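Local coordinates for protein hydrazine synthase subunit alpha (Candidatus Kuenenia stuttgartiensis, PDB 5C2V) that forms part of the hydrazine synthase complex, in which it condenses hydroxylamine with ammonia to give hydrazine, carrying two c-type hemes, at residues S716-V719 / W720-E724; N730-R733 / E734-P738; G741-H745 / N746-T750. One frame throughout, in Å; residues are numbered along the deposited sequence.

Interaction 1: residues S716-V719 / W720-E724. With HEC (heme c), chain B.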
loop_
_atom_site.group_PDB
_atom_site.type_symbol
_atom_site.label_atom_id
_atom_site.label_comp_id
_atom_site.label_asym_id
_atom_site.label_seq_id
_atom_site.Cartn_x
_atom_site.Cartn_y
_atom_site.Cartn_z
ATOM N N SER D 716 9.835 11.279 16.927
ATOM C CA SER D 716 11.190 10.754 17.056
ATOM C C SER D 716 11.545 10.402 18.499
ATOM O O SER D 716 11.371 11.215 19.406
ATOM C CB SER D 716 12.199 11.762 16.500
ATOM O OG SER D 716 11.973 11.993 15.119
ATOM N N LEU D 717 12.049 9.186 18.693
ATOM C CA LEU D 717 12.429 8.695 20.015
ATOM C C LEU D 717 13.473 9.599 20.663
ATOM O O LEU D 717 13.447 9.821 21.876
ATOM C CB LEU D 717 12.955 7.258 19.917
ATOM C CG LEU D 717 13.130 6.440 21.202
ATOM C CD1 LEU D 717 12.920 4.963 20.912
ATOM C CD2 LEU D 717 14.502 6.657 21.827
ATOM N N LEU D 718 14.390 10.112 19.849
ATOM C CA LEU D 718 15.421 11.027 20.325
ATOM C C LEU D 718 14.799 12.252 20.982
ATOM O O LEU D 718 15.206 12.663 22.069
ATOM C CB LEU D 718 16.330 11.457 19.173
ATOM C CG LEU D 718 17.384 12.515 19.496
ATOM C CD1 LEU D 718 18.323 12.003 20.570
ATOM C CD2 LEU D 718 18.155 12.911 18.245
ATOM N N VAL D 719 13.803 12.826 20.316
ATOM C CA VAL D 719 13.113 14.002 20.827
ATOM C C VAL D 719 12.254 13.636 22.036
ATOM O O VAL D 719 12.144 14.410 22.988
ATOM C CB VAL D 719 12.239 14.651 19.740
ATOM C CG1 VAL D 719 11.574 15.909 20.264
ATOM C CG2 VAL D 719 13.079 14.972 18.516
ATOM N N TRP D 720 11.653 12.450 21.989
ATOM C CA TRP D 720 10.896 11.919 23.120
ATOM C C TRP D 720 11.753 11.884 24.379
ATOM O O TRP D 720 11.285 12.208 25.470
ATOM C CB TRP D 720 10.371 10.514 22.809
ATOM C CG TRP D 720 9.078 10.488 22.048
ATOM C CD1 TRP D 720 8.776 11.185 20.916
ATOM C CD2 TRP D 720 7.917 9.707 22.358
ATOM N NE1 TRP D 720 7.497 10.894 20.505
ATOM C CE2 TRP D 720 6.949 9.988 21.374
ATOM C CE3 TRP D 720 7.602 8.799 23.373
ATOM C CZ2 TRP D 720 5.687 9.396 21.377
ATOM C CZ3 TRP D 720 6.350 8.211 23.374
ATOM C CH2 TRP D 720 5.408 8.513 22.383
ATOM N N ARG D 721 13.012 11.491 24.218
ATOM C CA ARG D 721 13.934 11.399 25.344
ATOM C C ARG D 721 14.478 12.763 25.754
ATOM O O ARG D 721 14.650 13.035 26.942
ATOM C CB ARG D 721 15.091 10.455 25.013
ATOM C CG ARG D 721 14.681 8.997 24.894
ATOM C CD ARG D 721 13.846 8.568 26.090
ATOM N NE ARG D 721 14.517 8.844 27.357
ATOM C CZ ARG D 721 15.361 8.009 27.953
ATOM N NH1 ARG D 721 15.642 6.840 27.396
ATOM N NH2 ARG D 721 15.925 8.345 29.106
ATOM N N LEU D 722 14.751 13.615 24.772
ATOM C CA LEU D 722 15.272 14.946 25.054
ATOM C C LEU D 722 14.246 15.802 25.795
ATOM O O LEU D 722 14.612 16.702 26.548
ATOM C CB LEU D 722 15.710 15.640 23.763
ATOM C CG LEU D 722 17.027 15.139 23.164
ATOM C CD1 LEU D 722 17.277 15.759 21.800
ATOM C CD2 LEU D 722 18.186 15.426 24.106
ATOM N N TYR D 723 12.963 15.540 25.562
ATOM C CA TYR D 723 11.909 16.205 26.325
ATOM C C TYR D 723 11.378 15.347 27.477
ATOM O O TYR D 723 10.580 15.819 28.287
ATOM C CB TYR D 723 10.755 16.598 25.400
ATOM C CG TYR D 723 11.063 17.768 24.494
ATOM C CD1 TYR D 723 11.825 17.602 23.346
ATOM C CD2 TYR D 723 10.586 19.040 24.784
ATOM C CE1 TYR D 723 12.107 18.668 22.513
ATOM C CE2 TYR D 723 10.862 20.114 23.957
ATOM C CZ TYR D 723 11.624 19.922 22.824
ATOM O OH TYR D 723 11.902 20.986 21.998
ATOM N N GLU D 724 11.846 14.101 27.554
ATOM C CA GLU D 724 11.413 13.142 28.576
ATOM C C GLU D 724 9.894 13.075 28.760
ATOM O O GLU D 724 9.395 13.150 29.883
ATOM C CB GLU D 724 12.073 13.462 29.920
ATOM C CG GLU D 724 13.579 13.228 29.956
ATOM C CD GLU D 724 13.959 11.757 29.882
ATOM O OE1 GLU D 724 15.160 11.463 29.709
ATOM O OE2 GLU D 724 13.064 10.892 30.003
HETATM FE FE HEC B . 22.140 9.464 26.687
HETATM C CHA HEC B . 20.298 6.570 26.779
HETATM C CHB HEC B . 20.674 10.315 23.702
HETATM C CHC HEC B . 23.903 12.441 26.638
HETATM C CHD HEC B . 23.827 8.560 29.544
HETATM N NA HEC B . 20.778 8.587 25.448
HETATM C C1A HEC B . 20.082 7.423 25.719
HETATM C C2A HEC B . 19.079 7.256 24.686
HETATM C C3A HEC B . 19.180 8.284 23.837
HETATM C C4A HEC B . 20.251 9.146 24.298
HETATM C CMA HEC B . 18.307 8.515 22.586
HETATM C CAA HEC B . 18.070 6.092 24.584
HETATM C CBA HEC B . 18.687 4.943 23.794
HETATM C CGA HEC B . 17.652 3.871 23.571
HETATM O O1A HEC B . 17.783 3.100 22.584
HETATM O O2A HEC B . 16.687 3.792 24.374
HETATM N NB HEC B . 22.309 11.053 25.380
HETATM C C1B HEC B . 21.520 11.249 24.263
HETATM C C2B HEC B . 21.738 12.604 23.794
HETATM C C3B HEC B . 22.636 13.184 24.600
HETATM C C4B HEC B . 23.006 12.223 25.617
HETATM C CMB HEC B . 21.063 13.244 22.562
HETATM C CAB HEC B . 23.186 14.626 24.507
HETATM C CBB HEC B . 22.093 15.637 24.921
HETATM N NC HEC B . 23.587 10.340 27.868
HETATM C C1C HEC B . 24.184 11.569 27.664
HETATM C C2C HEC B . 25.064 11.838 28.782
HETATM C C3C HEC B . 25.136 10.720 29.516
HETATM C C4C HEC B . 24.148 9.786 29.002
HETATM C CMC HEC B . 26.035 13.039 28.843
HETATM C CAC HEC B . 26.009 10.495 30.775
HETATM C CBC HEC B . 25.582 11.438 31.924
HETATM N ND HEC B . 22.076 7.797 27.961
HETATM C C1D HEC B . 22.858 7.678 29.108
HETATM C C2D HEC B . 22.493 6.457 29.788
HETATM C C3D HEC B . 21.380 5.819 28.946
HETATM C C4D HEC B . 21.193 6.724 27.821
HETATM C CMD HEC B . 23.093 5.914 31.104
HETATM C CAD HEC B . 20.679 4.476 29.282
HETATM C CBD HEC B . 19.180 4.437 28.982
HETATM C CGD HEC B . 18.437 5.561 29.658
HETATM O O1D HEC B . 17.319 5.896 29.189
HETATM O O2D HEC B . 18.951 6.121 30.660
#
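Ser-716, Leu-717, Leu-718 and Val-719 each accept an i-to-i+4 helical hydrogen bond, from Trp-720, Arg-721, Leu-722 and Tyr-723 respectively, so one turn of helix 717-722 joins the two segments. Leu-718 and Leu-722 lie side by side, CG of the first 4.0 Å from CD1 of the second, and both reach the heme: Leu-718 CD1 is 3.6 Å from methyl CMB, Leu-722 CD2 3.9 Å from it. Val-719 and Tyr-723 run alongside each other on another flank, where CG1 meets ring carbon CD1 at 3.5 Å; there they pack against helix 751-762. Arg-721 bends at chi2 (-49°) and chi3 (-54°), which carries its guanidinium to the heme propionate. NH1 (2.6 Å) and NH2 (2.8 Å) both donate to the single oxygen O1D, which lies near the guanidinium plane. NH2 also bridges to Glu-724 OE1 (3.3 Å), on that oxygen's syn lone pair and almost in the guanidinium plane. Glu-724, with positive phi, is the C' residue of the Schellman motif ending the helix. With a carboxylate on each of two sides, the arginine is fixed in rotation and probably offsets part of the propionate's negative charge, while the leucines give the heme edge an apolar wall.

Interaction 2: residues N730-R733 / E734-P738. With HEC (heme c), chain B.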
loop_
_atom_site.group_PDB
_atom_site.type_symbol
_atom_site.label_atom_id
_atom_site.label_comp_id
_atom_site.label_asym_id
_atom_site.label_seq_id
_atom_site.Cartn_x
_atom_site.Cartn_y
_atom_site.Cartn_z
ATOM N N ASN D 730 1.825 8.440 18.230
ATOM C CA ASN D 730 2.542 7.357 17.571
ATOM C C ASN D 730 3.824 7.033 18.325
ATOM O O ASN D 730 4.784 7.805 18.300
ATOM C CB ASN D 730 2.863 7.721 16.121
ATOM C CG ASN D 730 1.651 8.228 15.365
ATOM O OD1 ASN D 730 0.797 7.451 14.941
ATOM N ND2 ASN D 730 1.573 9.543 15.192
ATOM N N ALA D 731 3.838 5.882 18.986
ATOM C CA ALA D 731 4.999 5.465 19.759
ATOM C C ALA D 731 6.052 4.859 18.842
ATOM O O ALA D 731 5.742 3.986 18.032
ATOM C CB ALA D 731 4.594 4.475 20.838
ATOM N N PRO D 732 7.301 5.330 18.960
ATOM C CA PRO D 732 8.396 4.818 18.126
ATOM C C PRO D 732 8.655 3.329 18.348
ATOM O O PRO D 732 8.996 2.627 17.397
ATOM C CB PRO D 732 9.600 5.663 18.564
ATOM C CG PRO D 732 9.227 6.218 19.900
ATOM C CD PRO D 732 7.746 6.408 19.859
ATOM N N ARG D 733 8.494 2.855 19.581
ATOM C CA ARG D 733 8.642 1.432 19.867
ATOM C C ARG D 733 7.913 1.036 21.150
ATOM O O ARG D 733 7.327 1.880 21.828
ATOM C CB ARG D 733 10.122 1.056 19.961
ATOM C CG ARG D 733 10.823 1.588 21.193
ATOM C CD ARG D 733 12.318 1.316 21.143
ATOM N NE ARG D 733 12.954 1.605 22.426
ATOM C CZ ARG D 733 14.245 1.879 22.581
ATOM N NH1 ARG D 733 15.051 1.908 21.529
ATOM N NH2 ARG D 733 14.728 2.128 23.790
ATOM N N GLU D 734 7.959 -0.252 21.478
ATOM C CA GLU D 734 7.246 -0.783 22.636
ATOM C C GLU D 734 7.924 -0.419 23.953
ATOM O O GLU D 734 7.268 0.028 24.894
ATOM C CB GLU D 734 7.109 -2.304 22.525
ATOM C CG GLU D 734 6.272 -2.763 21.344
ATOM C CD GLU D 734 6.291 -4.269 21.170
ATOM O OE1 GLU D 734 7.250 -4.911 21.645
ATOM O OE2 GLU D 734 5.345 -4.810 20.560
ATOM N N LYS D 735 9.237 -0.615 24.020
ATOM C CA LYS D 735 9.995 -0.237 25.205
ATOM C C LYS D 735 10.718 1.077 24.950
ATOM O O LYS D 735 11.707 1.115 24.224
ATOM C CB LYS D 735 11.004 -1.326 25.580
ATOM C CG LYS D 735 10.401 -2.699 25.830
ATOM C CD LYS D 735 9.662 -2.751 27.156
ATOM C CE LYS D 735 9.253 -4.175 27.500
ATOM N NZ LYS D 735 8.349 -4.755 26.470
ATOM N N ILE D 736 10.238 2.147 25.571
ATOM C CA ILE D 736 10.798 3.472 25.339
ATOM C C ILE D 736 11.603 3.943 26.543
ATOM O O ILE D 736 12.812 4.151 26.450
ATOM C CB ILE D 736 9.698 4.501 25.019
ATOM C CG1 ILE D 736 8.889 4.049 23.802
ATOM C CG2 ILE D 736 10.306 5.874 24.775
ATOM C CD1 ILE D 736 7.792 5.006 23.404
ATOM N N PHE D 737 10.922 4.116 27.671
ATOM C CA PHE D 737 11.573 4.569 28.891
ATOM C C PHE D 737 11.916 3.397 29.805
ATOM O O PHE D 737 11.023 2.718 30.312
ATOM C CB PHE D 737 10.683 5.571 29.626
ATOM C CG PHE D 737 10.189 6.688 28.754
ATOM C CD1 PHE D 737 11.038 7.711 28.370
ATOM C CD2 PHE D 737 8.875 6.713 28.315
ATOM C CE1 PHE D 737 10.588 8.741 27.567
ATOM C CE2 PHE D 737 8.419 7.740 27.510
ATOM C CZ PHE D 737 9.278 8.755 27.136
ATOM N N PRO D 738 13.219 3.157 30.013
ATOM C CA PRO D 738 13.709 2.084 30.885
ATOM C C PRO D 738 13.233 2.251 32.323
ATOM O O PRO D 738 13.244 3.364 32.847
ATOM C CB PRO D 738 15.233 2.227 30.801
ATOM C CG PRO D 738 15.480 2.953 29.525
ATOM C CD PRO D 738 14.324 3.889 29.371
HETATM FE FE HEC B . 22.140 9.464 26.687
HETATM C CHA HEC B . 20.298 6.570 26.779
HETATM C CHB HEC B . 20.674 10.315 23.702
HETATM C CHC HEC B . 23.903 12.441 26.638
HETATM C CHD HEC B . 23.827 8.560 29.544
HETATM N NA HEC B . 20.778 8.587 25.448
HETATM C C1A HEC B . 20.082 7.423 25.719
HETATM C C2A HEC B . 19.079 7.256 24.686
HETATM C C3A HEC B . 19.180 8.284 23.837
HETATM C C4A HEC B . 20.251 9.146 24.298
HETATM C CMA HEC B . 18.307 8.515 22.586
HETATM C CAA HEC B . 18.070 6.092 24.584
HETATM C CBA HEC B . 18.687 4.943 23.794
HETATM C CGA HEC B . 17.652 3.871 23.571
HETATM O O1A HEC B . 17.783 3.100 22.584
HETATM O O2A HEC B . 16.687 3.792 24.374
HETATM N NB HEC B . 22.309 11.053 25.380
HETATM C C1B HEC B . 21.520 11.249 24.263
HETATM C C2B HEC B . 21.738 12.604 23.794
HETATM C C3B HEC B . 22.636 13.184 24.600
HETATM C C4B HEC B . 23.006 12.223 25.617
HETATM C CMB HEC B . 21.063 13.244 22.562
HETATM C CAB HEC B . 23.186 14.626 24.507
HETATM C CBB HEC B . 22.093 15.637 24.921
HETATM N NC HEC B . 23.587 10.340 27.868
HETATM C C1C HEC B . 24.184 11.569 27.664
HETATM C C2C HEC B . 25.064 11.838 28.782
HETATM C C3C HEC B . 25.136 10.720 29.516
HETATM C C4C HEC B . 24.148 9.786 29.002
HETATM C CMC HEC B . 26.035 13.039 28.843
HETATM C CAC HEC B . 26.009 10.495 30.775
HETATM C CBC HEC B . 25.582 11.438 31.924
HETATM N ND HEC B . 22.076 7.797 27.961
HETATM C C1D HEC B . 22.858 7.678 29.108
HETATM C C2D HEC B . 22.493 6.457 29.788
HETATM C C3D HEC B . 21.380 5.819 28.946
HETATM C C4D HEC B . 21.193 6.724 27.821
HETATM C CMD HEC B . 23.093 5.914 31.104
HETATM C CAD HEC B . 20.679 4.476 29.282
HETATM C CBD HEC B . 19.180 4.437 28.982
HETATM C CGD HEC B . 18.437 5.561 29.658
HETATM O O1D HEC B . 17.319 5.896 29.189
HETATM O O2D HEC B . 18.951 6.121 30.660
#
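Arg-733 NH2 donates to propionate oxygen O2A of the heme at 2.6 Å, and NH1 of the same guanidinium reaches the other oxygen, O1A, at 3.2 Å, making a two-pronged grip in which each nitrogen takes its own oxygen. CG of Arg-733 sits between the backbone N and the carbonyl carbon (chi1 71°), and the chain then runs extended to NE, which carries the guanidinium to the heme. Ile-736 is the apolar counterpart. Its CD1 lies 3.8 Å from Pro-732 CD, the two side chains crossing at about a right angle, and 4.1 Å from Ala-731 CB; CG1 comes 3.3 Å from the Arg-733 carbonyl O. The other branch, CG2, sits over the centre of one face of the Phe-737 ring. Further along, Pro-738 CG approaches O1D of the second propionate at 3.5 Å. The loop as a whole leans on helix 717-722, through Leu-717, Trp-720 and Arg-721, and Lys-735 packs against Glu-296 of the hydrazine synthase beta subunit. With both oxygens of the propionate engaged, the carboxylate is held against rotation, and the arginine's positive charge is likely to stabilise its ionised form.

Interaction 3: residues G741-H745 / N746-T750. With HEC (heme c), chain B.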
loop_
_atom_site.group_PDB
_atom_site.type_symbol
_atom_site.label_atom_id
_atom_site.label_comp_id
_atom_site.label_asym_id
_atom_site.label_seq_id
_atom_site.Cartn_x
_atom_site.Cartn_y
_atom_site.Cartn_z
ATOM N N GLY D 741 17.827 1.901 35.761
ATOM C CA GLY D 741 19.022 2.614 35.348
ATOM C C GLY D 741 18.737 3.761 34.401
ATOM O O GLY D 741 19.599 4.159 33.618
ATOM N N ARG D 742 17.522 4.298 34.472
ATOM C CA ARG D 742 17.126 5.407 33.612
ATOM C C ARG D 742 17.873 6.682 33.992
ATOM O O ARG D 742 18.232 6.880 35.151
ATOM C CB ARG D 742 15.613 5.634 33.688
ATOM C CG ARG D 742 15.089 6.662 32.695
ATOM C CD ARG D 742 13.598 6.896 32.853
ATOM N NE ARG D 742 13.125 7.952 31.963
ATOM C CZ ARG D 742 11.863 8.365 31.894
ATOM N NH1 ARG D 742 10.937 7.809 32.664
ATOM N NH2 ARG D 742 11.525 9.335 31.056
ATOM N N LEU D 743 18.113 7.536 33.003
ATOM C CA LEU D 743 18.764 8.818 33.229
ATOM C C LEU D 743 18.001 9.921 32.504
ATOM O O LEU D 743 17.768 9.828 31.299
ATOM C CB LEU D 743 20.218 8.770 32.758
ATOM C CG LEU D 743 21.125 9.923 33.186
ATOM C CD1 LEU D 743 21.232 9.988 34.700
ATOM C CD2 LEU D 743 22.494 9.762 32.561
ATOM N N LEU D 744 17.607 10.959 33.237
ATOM C CA LEU D 744 16.825 12.042 32.646
ATOM C C LEU D 744 17.681 12.880 31.702
ATOM O O LEU D 744 18.702 13.440 32.102
ATOM C CB LEU D 744 16.222 12.924 33.742
ATOM C CG LEU D 744 15.177 12.254 34.635
ATOM C CD1 LEU D 744 14.685 13.213 35.707
ATOM C CD2 LEU D 744 14.013 11.735 33.803
ATOM N N HIS D 745 17.256 12.954 30.444
ATOM C CA HIS D 745 18.012 13.653 29.408
ATOM C C HIS D 745 17.511 15.062 29.090
ATOM O O HIS D 745 18.061 15.729 28.215
ATOM C CB HIS D 745 18.018 12.819 28.125
ATOM C CG HIS D 745 18.969 11.664 28.163
ATOM N ND1 HIS D 745 18.948 10.717 29.164
ATOM C CD2 HIS D 745 19.977 11.312 27.331
ATOM C CE1 HIS D 745 19.899 9.827 28.943
ATOM N NE2 HIS D 745 20.539 10.165 27.838
ATOM N N ASN D 746 16.476 15.516 29.787
ATOM C CA ASN D 746 15.826 16.768 29.409
ATOM C C ASN D 746 16.615 18.023 29.785
ATOM O O ASN D 746 16.418 19.084 29.191
ATOM C CB ASN D 746 14.420 16.836 30.018
ATOM C CG ASN D 746 14.430 16.814 31.532
ATOM O OD1 ASN D 746 15.354 16.290 32.152
ATOM N ND2 ASN D 746 13.393 17.382 32.136
ATOM N N LYS D 747 17.494 17.911 30.775
ATOM C CA LYS D 747 18.272 19.062 31.225
ATOM C C LYS D 747 19.700 19.128 30.668
ATOM O O LYS D 747 20.470 20.017 31.034
ATOM C CB LYS D 747 18.290 19.097 32.753
ATOM C CG LYS D 747 16.893 19.294 33.322
ATOM C CD LYS D 747 16.880 19.553 34.812
ATOM C CE LYS D 747 15.456 19.816 35.279
ATOM N NZ LYS D 747 15.366 20.077 36.740
ATOM N N PHE D 748 20.056 18.192 29.793
ATOM C CA PHE D 748 21.393 18.171 29.197
ATOM C C PHE D 748 21.626 19.317 28.214
ATOM O O PHE D 748 22.747 19.807 28.078
ATOM C CB PHE D 748 21.643 16.838 28.487
ATOM C CG PHE D 748 21.932 15.699 29.420
ATOM C CD1 PHE D 748 22.629 15.911 30.598
ATOM C CD2 PHE D 748 21.512 14.416 29.117
ATOM C CE1 PHE D 748 22.897 14.864 31.459
ATOM C CE2 PHE D 748 21.777 13.364 29.973
ATOM C CZ PHE D 748 22.470 13.589 31.146
ATOM N N LEU D 749 20.567 19.738 27.530
ATOM C CA LEU D 749 20.679 20.764 26.498
ATOM C C LEU D 749 19.935 22.035 26.875
ATOM O O LEU D 749 18.994 22.002 27.667
ATOM C CB LEU D 749 20.139 20.243 25.163
ATOM C CG LEU D 749 20.800 19.016 24.538
ATOM C CD1 LEU D 749 20.098 18.637 23.243
ATOM C CD2 LEU D 749 22.272 19.278 24.290
ATOM N N THR D 750 20.360 23.159 26.304
ATOM C CA THR D 750 19.590 24.389 26.413
ATOM C C THR D 750 18.431 24.308 25.426
ATOM O O THR D 750 18.320 23.337 24.677
ATOM C CB THR D 750 20.446 25.638 26.125
ATOM O OG1 THR D 750 20.906 25.604 24.768
ATOM C CG2 THR D 750 21.644 25.694 27.063
HETATM FE FE HEC B . 22.140 9.464 26.687
HETATM C CHA HEC B . 20.298 6.570 26.779
HETATM C CHB HEC B . 20.674 10.315 23.702
HETATM C CHC HEC B . 23.903 12.441 26.638
HETATM C CHD HEC B . 23.827 8.560 29.544
HETATM N NA HEC B . 20.778 8.587 25.448
HETATM C C1A HEC B . 20.082 7.423 25.719
HETATM C C2A HEC B . 19.079 7.256 24.686
HETATM C C3A HEC B . 19.180 8.284 23.837
HETATM C C4A HEC B . 20.251 9.146 24.298
HETATM C CMA HEC B . 18.307 8.515 22.586
HETATM C CAA HEC B . 18.070 6.092 24.584
HETATM C CBA HEC B . 18.687 4.943 23.794
HETATM C CGA HEC B . 17.652 3.871 23.571
HETATM O O1A HEC B . 17.783 3.100 22.584
HETATM O O2A HEC B . 16.687 3.792 24.374
HETATM N NB HEC B . 22.309 11.053 25.380
HETATM C C1B HEC B . 21.520 11.249 24.263
HETATM C C2B HEC B . 21.738 12.604 23.794
HETATM C C3B HEC B . 22.636 13.184 24.600
HETATM C C4B HEC B . 23.006 12.223 25.617
HETATM C CMB HEC B . 21.063 13.244 22.562
HETATM C CAB HEC B . 23.186 14.626 24.507
HETATM C CBB HEC B . 22.093 15.637 24.921
HETATM N NC HEC B . 23.587 10.340 27.868
HETATM C C1C HEC B . 24.184 11.569 27.664
HETATM C C2C HEC B . 25.064 11.838 28.782
HETATM C C3C HEC B . 25.136 10.720 29.516
HETATM C C4C HEC B . 24.148 9.786 29.002
HETATM C CMC HEC B . 26.035 13.039 28.843
HETATM C CAC HEC B . 26.009 10.495 30.775
HETATM C CBC HEC B . 25.582 11.438 31.924
HETATM N ND HEC B . 22.076 7.797 27.961
HETATM C C1D HEC B . 22.858 7.678 29.108
HETATM C C2D HEC B . 22.493 6.457 29.788
HETATM C C3D HEC B . 21.380 5.819 28.946
HETATM C C4D HEC B . 21.193 6.724 27.821
HETATM C CMD HEC B . 23.093 5.914 31.104
HETATM C CAD HEC B . 20.679 4.476 29.282
HETATM C CBD HEC B . 19.180 4.437 28.982
HETATM C CGD HEC B . 18.437 5.561 29.658
HETATM O O1D HEC B . 17.319 5.896 29.189
HETATM O O2D HEC B . 18.951 6.121 30.660
#
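His-745 and Phe-748, the first and last residues of a type I beta turn, form a T-shaped pair: the edge of the phenyl ring points at the imidazole face, with the centroids 5.1 Å apart and the planes at 79°. Phe-748 CE2 stands over the centre of the imidazole, 3.7 Å from CG. Both side chains turn CG away from their own carbonyl carbons (chi1 -77° for His-745, -76° for Phe-748), and they meet on the same face of the heme. The imidazole is held at both nitrogens. NE2 binds the iron at 2.1 Å, while ND1 donates to the Leu-743 carbonyl O at 2.6 Å; that acceptor lies in the ring plane, although the donor stands above the carbonyl plane and not on a lone pair. Metal and carbonyl together fix the rotation of the ring about its bond to CB. Phe-748 is itself sandwiched, with heme methyl CMC over one face and the Leu-744 carbonyl O over the opposite one. Leu-743 CD2 closes up at its edge, 4.1 Å from CZ, and also touches the heme meso carbon CHD at 3.5 Å. Asn-746, the second residue of the turn, brings OD1 to 3.8 Å from Leu-744 CB, and Glu-724 borders it. Beyond the turn, Leu-749 CG packs on heme carbon CBB at 3.6 Å. Before the histidine, Leu-743 N makes a weak hydrogen bond to propionate oxygen O2D. His-662, which follows the heme-linking cysteines Cys-658 and Cys-661 in a CXXCH motif, supplies the other axial nitrogen. Here, then, a loop delivers the distal histidine of a bis-histidine-coordinated c-type heme, the site that characterises the C-terminal cytochrome c domain of this subunit.

Overall arrangement
All three contacts touch the same bis-histidine heme and follow one another along the chain. Interactions 1 and 2 have centres about 10 Å apart and meet where Trp-720 CZ3 lies 3.5 Å from Ile-736 CD1 and Arg-721 CD 3.6 Å from Phe-737 CE1. Between interactions 1 and 3, centres again about 10 Å apart, Glu-724 is the link: it salt-bridges Arg-742 and probably accepts a hydrogen bond from His-745 N, tying the helix end to the iron-binding loop. Interactions 2 and 3, about 17 Å between centres, touch through Phe-737 and Arg-742. Interactions 1 and 2 each supply an arginine for a different propionate, whereas interaction 3 supplies the axial ligand.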